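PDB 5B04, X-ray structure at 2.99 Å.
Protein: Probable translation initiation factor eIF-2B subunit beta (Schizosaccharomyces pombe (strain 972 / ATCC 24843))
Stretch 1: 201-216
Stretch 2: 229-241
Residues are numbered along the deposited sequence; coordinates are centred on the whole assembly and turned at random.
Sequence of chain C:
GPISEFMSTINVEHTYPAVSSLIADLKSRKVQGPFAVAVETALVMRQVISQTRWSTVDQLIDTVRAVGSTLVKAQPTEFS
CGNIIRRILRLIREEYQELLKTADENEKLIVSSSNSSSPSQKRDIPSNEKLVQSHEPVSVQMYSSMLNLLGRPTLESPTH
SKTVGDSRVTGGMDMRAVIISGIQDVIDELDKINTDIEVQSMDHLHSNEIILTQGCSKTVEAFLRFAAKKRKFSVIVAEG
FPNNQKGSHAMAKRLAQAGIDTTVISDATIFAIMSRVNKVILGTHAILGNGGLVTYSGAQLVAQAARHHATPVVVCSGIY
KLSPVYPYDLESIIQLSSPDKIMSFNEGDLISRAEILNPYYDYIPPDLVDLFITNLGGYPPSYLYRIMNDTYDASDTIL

Stretch 1 201-216: SMDHLHSNEIILTQGC
Stretch 2 (229-241) KKRKFSVIVAEGF

Residues 201-216 and 229-241 of the beta subunit pair as neighbouring parallel strands, 210-214 and 234-238, whose axes approach to 4.6 Å and cross at -22°. Ile-210 lies beside Ser-234 and the register runs on without a break to Gln-214 beside Ala-238, with CA-CA separations from 4.5 Å (Gln-214 CA to Ala-238 CA) to 5.1 Å (Thr-213 CA to Val-237 CA). Together the stretches bury 1050 Å², and Arg-231, Phe-233 and Met-202 contribute most.

Arg-231 (phi/psi -124/133) points toward the first stretch with an extended side chain, chi1 m and chi2 to chi4 near 180°. This reach carries the guanidinium to two backbone carbonyls, one in the 3-10 segment 201-203 and one just after it: Arg-231 NH1 donates to Leu-205 O at 2.6 Å and to Met-202 O at 3.0 Å, and Arg-231 NH2 adds a weak bond to Met-202 O at 3.4 Å. Leu-205 O sits at the edge of the guanidinium, near its plane. Over one face lies Met-202 SD, 3.7 Å from Arg-231 NE, the methionine being folded as m, m, t so that its CE also meets Lys-230 CD at 3.8 Å. The guanidinium also stacks on the His-206 ring (chi1 m, chi2 -99°), centres 4.5 Å apart and planes at 27°. A long side chain ending in a flat, cationic guanidinium thus serves both the carbonyls and the flanking groups.

Phe-233, at -137/-168 with chi1 p and chi2 -89°, points toward the first stretch, and its buried ring packs against Leu-205 (m, t), whose CD1 lies 3.7 Å from Phe-233 CZ. Phe-233 CB packs 3.6 Å from both His-206 O and Glu-209 O. Here a type II turn spans His-206 to Glu-209, with Asn-208 at 64/10, and the Asn-208 N donates to Lys-232 O (3.2 Å).

From this point the backbone ladder takes over. Ser-234 N donates to Glu-209 O (3.1 Å), Ile-211 N to Ser-234 O (2.9 Å), Ile-236 N to Ile-211 O (2.7 Å), Thr-213 N to Ile-236 O (2.9 Å), Ala-238 N to Thr-213 O (2.9 Å) and Gly-215 N to Ala-238 O (2.9 Å).

Side chains alternate between faces. Ile-236 (m, t) shares one with Ile-210, Leu-212, Gln-214, Ser-234 and Ala-238; its CD1 is 4.1 Å from Ile-210 CG2, and its CG2 is 3.9 Å from CD1 of Leu-212 (t, p). The small Ala-238 CB lies 3.7 Å from Gln-214 CG. Beta-branched residues fill the other face, where Ile-211 CB meets Val-235 CG2 at 4.0 Å and Thr-213 CG2 meets Val-237 CG2 at 3.8 Å. Beyond the strands, Gly-215 adopts 64/-161, a positive phi that favours glycine, and its CA lies 4.2 Å from Gly-240 N.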

# COMPACT_ATOMS: atom_id res chain seq x y z
N SER C 201 -17.66 -11.54 8.65
CA SER C 201 -16.22 -11.76 8.58
C SER C 201 -15.83 -12.63 7.39
O SER C 201 -14.69 -12.59 6.92
CB SER C 201 -15.71 -12.40 9.87
OG SER C 201 -16.33 -13.65 10.09
N MET C 202 -16.78 -13.42 6.90
CA MET C 202 -16.53 -14.32 5.79
C MET C 202 -16.41 -13.57 4.46
O MET C 202 -16.13 -14.17 3.42
CB MET C 202 -17.63 -15.38 5.69
CG MET C 202 -17.66 -16.35 6.87
SD MET C 202 -16.13 -17.30 7.01
CE MET C 202 -16.58 -18.47 8.29
N ASP C 203 -16.63 -12.26 4.50
CA ASP C 203 -16.54 -11.43 3.30
C ASP C 203 -15.28 -10.56 3.29
O ASP C 203 -14.98 -9.91 2.30
CB ASP C 203 -17.78 -10.55 3.17
CG ASP C 203 -19.05 -11.34 2.96
OD1 ASP C 203 -18.96 -12.48 2.45
OD2 ASP C 203 -20.14 -10.83 3.29
N HIS C 204 -14.55 -10.56 4.41
CA HIS C 204 -13.39 -9.68 4.54
C HIS C 204 -12.19 -10.39 5.15
O HIS C 204 -11.05 -9.94 4.99
CB HIS C 204 -13.76 -8.45 5.37
CG HIS C 204 -14.94 -7.70 4.83
ND1 HIS C 204 -14.89 -6.99 3.65
CD2 HIS C 204 -16.20 -7.55 5.31
CE1 HIS C 204 -16.07 -6.44 3.42
NE2 HIS C 204 -16.88 -6.76 4.41
N LEU C 205 -12.43 -11.49 5.85
CA LEU C 205 -11.35 -12.32 6.37
C LEU C 205 -11.19 -13.58 5.55
O LEU C 205 -12.11 -14.39 5.45
CB LEU C 205 -11.60 -12.68 7.84
CG LEU C 205 -11.43 -11.55 8.86
CD1 LEU C 205 -11.54 -12.10 10.27
CD2 LEU C 205 -10.10 -10.85 8.66
N HIS C 206 -10.01 -13.75 4.95
CA HIS C 206 -9.73 -14.93 4.15
C HIS C 206 -8.44 -15.61 4.62
O HIS C 206 -7.72 -15.07 5.45
CB HIS C 206 -9.63 -14.57 2.67
CG HIS C 206 -10.93 -14.12 2.08
ND1 HIS C 206 -11.73 -14.95 1.33
CD2 HIS C 206 -11.56 -12.92 2.12
CE1 HIS C 206 -12.81 -14.29 0.94
NE2 HIS C 206 -12.73 -13.06 1.41
N SER C 207 -8.18 -16.80 4.09
CA SER C 207 -7.05 -17.60 4.53
C SER C 207 -5.71 -16.96 4.18
O SER C 207 -5.57 -16.32 3.14
CB SER C 207 -7.13 -19.00 3.93
OG SER C 207 -8.31 -19.67 4.35
N ASN C 208 -4.74 -17.14 5.08
CA ASN C 208 -3.36 -16.69 4.88
C ASN C 208 -3.19 -15.17 4.77
O ASN C 208 -2.11 -14.69 4.44
CB ASN C 208 -2.75 -17.36 3.65
CG ASN C 208 -2.64 -18.87 3.81
OD1 ASN C 208 -3.59 -19.60 3.53
ND2 ASN C 208 -1.49 -19.33 4.27
N GLU C 209 -4.25 -14.42 5.05
CA GLU C 209 -4.14 -12.97 5.14
C GLU C 209 -3.54 -12.58 6.49
O GLU C 209 -3.58 -13.36 7.44
CB GLU C 209 -5.50 -12.30 4.95
CG GLU C 209 -5.94 -12.16 3.50
CD GLU C 209 -7.12 -11.21 3.34
OE1 GLU C 209 -7.85 -10.99 4.33
OE2 GLU C 209 -7.31 -10.69 2.22
N ILE C 210 -2.99 -11.38 6.57
CA ILE C 210 -2.45 -10.87 7.82
C ILE C 210 -3.24 -9.65 8.28
O ILE C 210 -3.34 -8.65 7.57
CB ILE C 210 -0.96 -10.50 7.70
CG1 ILE C 210 -0.12 -11.76 7.49
CG2 ILE C 210 -0.49 -9.75 8.94
CD1 ILE C 210 1.37 -11.51 7.50
N ILE C 211 -3.80 -9.74 9.49
CA ILE C 211 -4.66 -8.69 10.01
C ILE C 211 -4.02 -7.97 11.20
O ILE C 211 -3.61 -8.60 12.17
CB ILE C 211 -6.02 -9.24 10.45
CG1 ILE C 211 -6.65 -10.06 9.32
CG2 ILE C 211 -6.95 -8.12 10.89
CD1 ILE C 211 -6.83 -9.27 8.03
N LEU C 212 -3.95 -6.65 11.12
CA LEU C 212 -3.45 -5.85 12.23
C LEU C 212 -4.61 -5.28 13.04
O LEU C 212 -5.52 -4.65 12.49
CB LEU C 212 -2.56 -4.71 11.74
CG LEU C 212 -2.11 -3.74 12.83
CD1 LEU C 212 -1.24 -4.45 13.86
CD2 LEU C 212 -1.37 -2.55 12.23
N THR C 213 -4.57 -5.50 14.35
CA THR C 213 -5.55 -4.92 15.25
C THR C 213 -4.83 -4.36 16.47
O THR C 213 -3.66 -4.67 16.71
CB THR C 213 -6.60 -5.95 15.69
OG1 THR C 213 -7.68 -5.27 16.36
CG2 THR C 213 -5.99 -6.98 16.63
N GLN C 214 -5.52 -3.52 17.23
CA GLN C 214 -4.93 -2.92 18.42
C GLN C 214 -5.89 -2.95 19.60
O GLN C 214 -7.10 -2.85 19.42
CB GLN C 214 -4.50 -1.48 18.13
CG GLN C 214 -3.57 -0.90 19.17
CD GLN C 214 -3.54 0.61 19.15
OE1 GLN C 214 -2.49 1.23 19.32
NE2 GLN C 214 -4.71 1.22 18.96
N GLY C 215 -5.33 -3.10 20.79
CA GLY C 215 -6.13 -3.13 22.01
C GLY C 215 -7.08 -4.31 22.06
O GLY C 215 -6.90 -5.30 21.34
N CYS C 216 -8.09 -4.21 22.90
CA CYS C 216 -9.07 -5.27 23.05
C CYS C 216 -10.47 -4.80 22.66
O CYS C 216 -10.96 -3.80 23.15
CB CYS C 216 -9.08 -5.79 24.49
SG CYS C 216 -9.13 -4.49 25.73
N LYS C 229 -13.04 -20.31 12.60
CA LYS C 229 -13.51 -21.69 12.68
C LYS C 229 -13.27 -22.43 11.37
O LYS C 229 -12.91 -23.61 11.38
CB LYS C 229 -14.99 -21.73 13.04
CG LYS C 229 -15.33 -21.28 14.45
CD LYS C 229 -16.81 -20.94 14.58
CE LYS C 229 -17.42 -20.55 13.24
NZ LYS C 229 -18.80 -20.03 13.36
N LYS C 230 -13.48 -21.74 10.26
CA LYS C 230 -13.37 -22.37 8.95
C LYS C 230 -12.11 -21.94 8.21
O LYS C 230 -11.61 -22.66 7.35
CB LYS C 230 -14.61 -22.04 8.10
CG LYS C 230 -15.90 -22.66 8.63
CD LYS C 230 -17.10 -22.23 7.79
CE LYS C 230 -18.38 -22.88 8.30
NZ LYS C 230 -19.57 -22.43 7.54
N ARG C 231 -11.59 -20.77 8.55
CA ARG C 231 -10.42 -20.22 7.86
C ARG C 231 -9.27 -19.91 8.81
O ARG C 231 -9.46 -19.29 9.85
CB ARG C 231 -10.81 -18.96 7.09
CG ARG C 231 -11.95 -19.18 6.10
CD ARG C 231 -12.34 -17.90 5.41
NE ARG C 231 -13.49 -18.10 4.53
CZ ARG C 231 -14.10 -17.12 3.86
NH1 ARG C 231 -13.67 -15.88 3.96
NH2 ARG C 231 -15.14 -17.40 3.08
N LYS C 232 -8.07 -20.34 8.43
CA LYS C 232 -6.89 -20.10 9.24
C LYS C 232 -6.06 -18.96 8.68
O LYS C 232 -5.56 -19.03 7.55
CB LYS C 232 -6.04 -21.37 9.35
CG LYS C 232 -6.82 -22.59 9.83
CD LYS C 232 -6.07 -23.34 10.91
CE LYS C 232 -7.01 -23.85 11.99
NZ LYS C 232 -6.31 -24.63 13.04
N PHE C 233 -5.92 -17.90 9.47
CA PHE C 233 -5.17 -16.72 9.06
C PHE C 233 -4.29 -16.22 10.19
O PHE C 233 -4.09 -16.92 11.19
CB PHE C 233 -6.13 -15.61 8.60
CG PHE C 233 -7.24 -15.33 9.57
CD1 PHE C 233 -8.43 -16.03 9.50
CD2 PHE C 233 -7.09 -14.36 10.55
CE1 PHE C 233 -9.46 -15.77 10.39
CE2 PHE C 233 -8.12 -14.10 11.44
CZ PHE C 233 -9.30 -14.81 11.36
N SER C 234 -3.75 -15.02 10.05
CA SER C 234 -2.86 -14.45 11.05
C SER C 234 -3.35 -13.10 11.55
O SER C 234 -3.89 -12.31 10.78
CB SER C 234 -1.44 -14.32 10.50
OG SER C 234 -0.93 -15.58 10.09
N VAL C 235 -3.15 -12.84 12.83
CA VAL C 235 -3.52 -11.56 13.42
C VAL C 235 -2.38 -11.00 14.26
O VAL C 235 -1.85 -11.67 15.15
CB VAL C 235 -4.78 -11.67 14.30
CG1 VAL C 235 -4.96 -10.42 15.15
CG2 VAL C 235 -6.01 -11.90 13.44
N ILE C 236 -1.98 -9.76 13.96
CA ILE C 236 -1.01 -9.06 14.79
C ILE C 236 -1.75 -8.15 15.76
O ILE C 236 -2.46 -7.23 15.35
CB ILE C 236 -0.03 -8.23 13.94
CG1 ILE C 236 0.73 -9.12 12.97
CG2 ILE C 236 0.94 -7.48 14.84
CD1 ILE C 236 1.75 -8.38 12.12
N VAL C 237 -1.58 -8.41 17.05
CA VAL C 237 -2.25 -7.62 18.08
C VAL C 237 -1.29 -6.63 18.72
O VAL C 237 -0.38 -7.01 19.45
CB VAL C 237 -2.86 -8.50 19.18
CG1 VAL C 237 -3.47 -7.63 20.27
CG2 VAL C 237 -3.90 -9.44 18.60
N ALA C 238 -1.48 -5.35 18.42
CA ALA C 238 -0.73 -4.30 19.09
C ALA C 238 -1.35 -4.03 20.45
O ALA C 238 -2.53 -3.69 20.54
CB ALA C 238 -0.71 -3.03 18.25
N GLU C 239 -0.57 -4.22 21.51
CA GLU C 239 -1.03 -3.92 22.86
C GLU C 239 -1.44 -2.46 22.95
O GLU C 239 -0.85 -1.60 22.30
CB GLU C 239 0.06 -4.23 23.89
CG GLU C 239 1.36 -3.48 23.63
CD GLU C 239 2.29 -3.51 24.83
OE1 GLU C 239 2.30 -4.52 25.56
OE2 GLU C 239 3.02 -2.51 25.02
N GLY C 240 -2.47 -2.17 23.73
CA GLY C 240 -2.96 -0.81 23.86
C GLY C 240 -2.34 -0.09 25.03
O GLY C 240 -3.04 0.54 25.82
N PHE C 241 -1.02 -0.19 25.14
CA PHE C 241 -0.30 0.38 26.27
C PHE C 241 -0.51 1.89 26.37
O PHE C 241 -0.43 2.60 25.37
CB PHE C 241 1.20 0.08 26.17
CG PHE C 241 1.95 0.42 27.41
CD1 PHE C 241 1.94 -0.44 28.49
CD2 PHE C 241 2.64 1.61 27.52
CE1 PHE C 241 2.62 -0.12 29.64
CE2 PHE C 241 3.32 1.93 28.68
CZ PHE C 241 3.31 1.06 29.74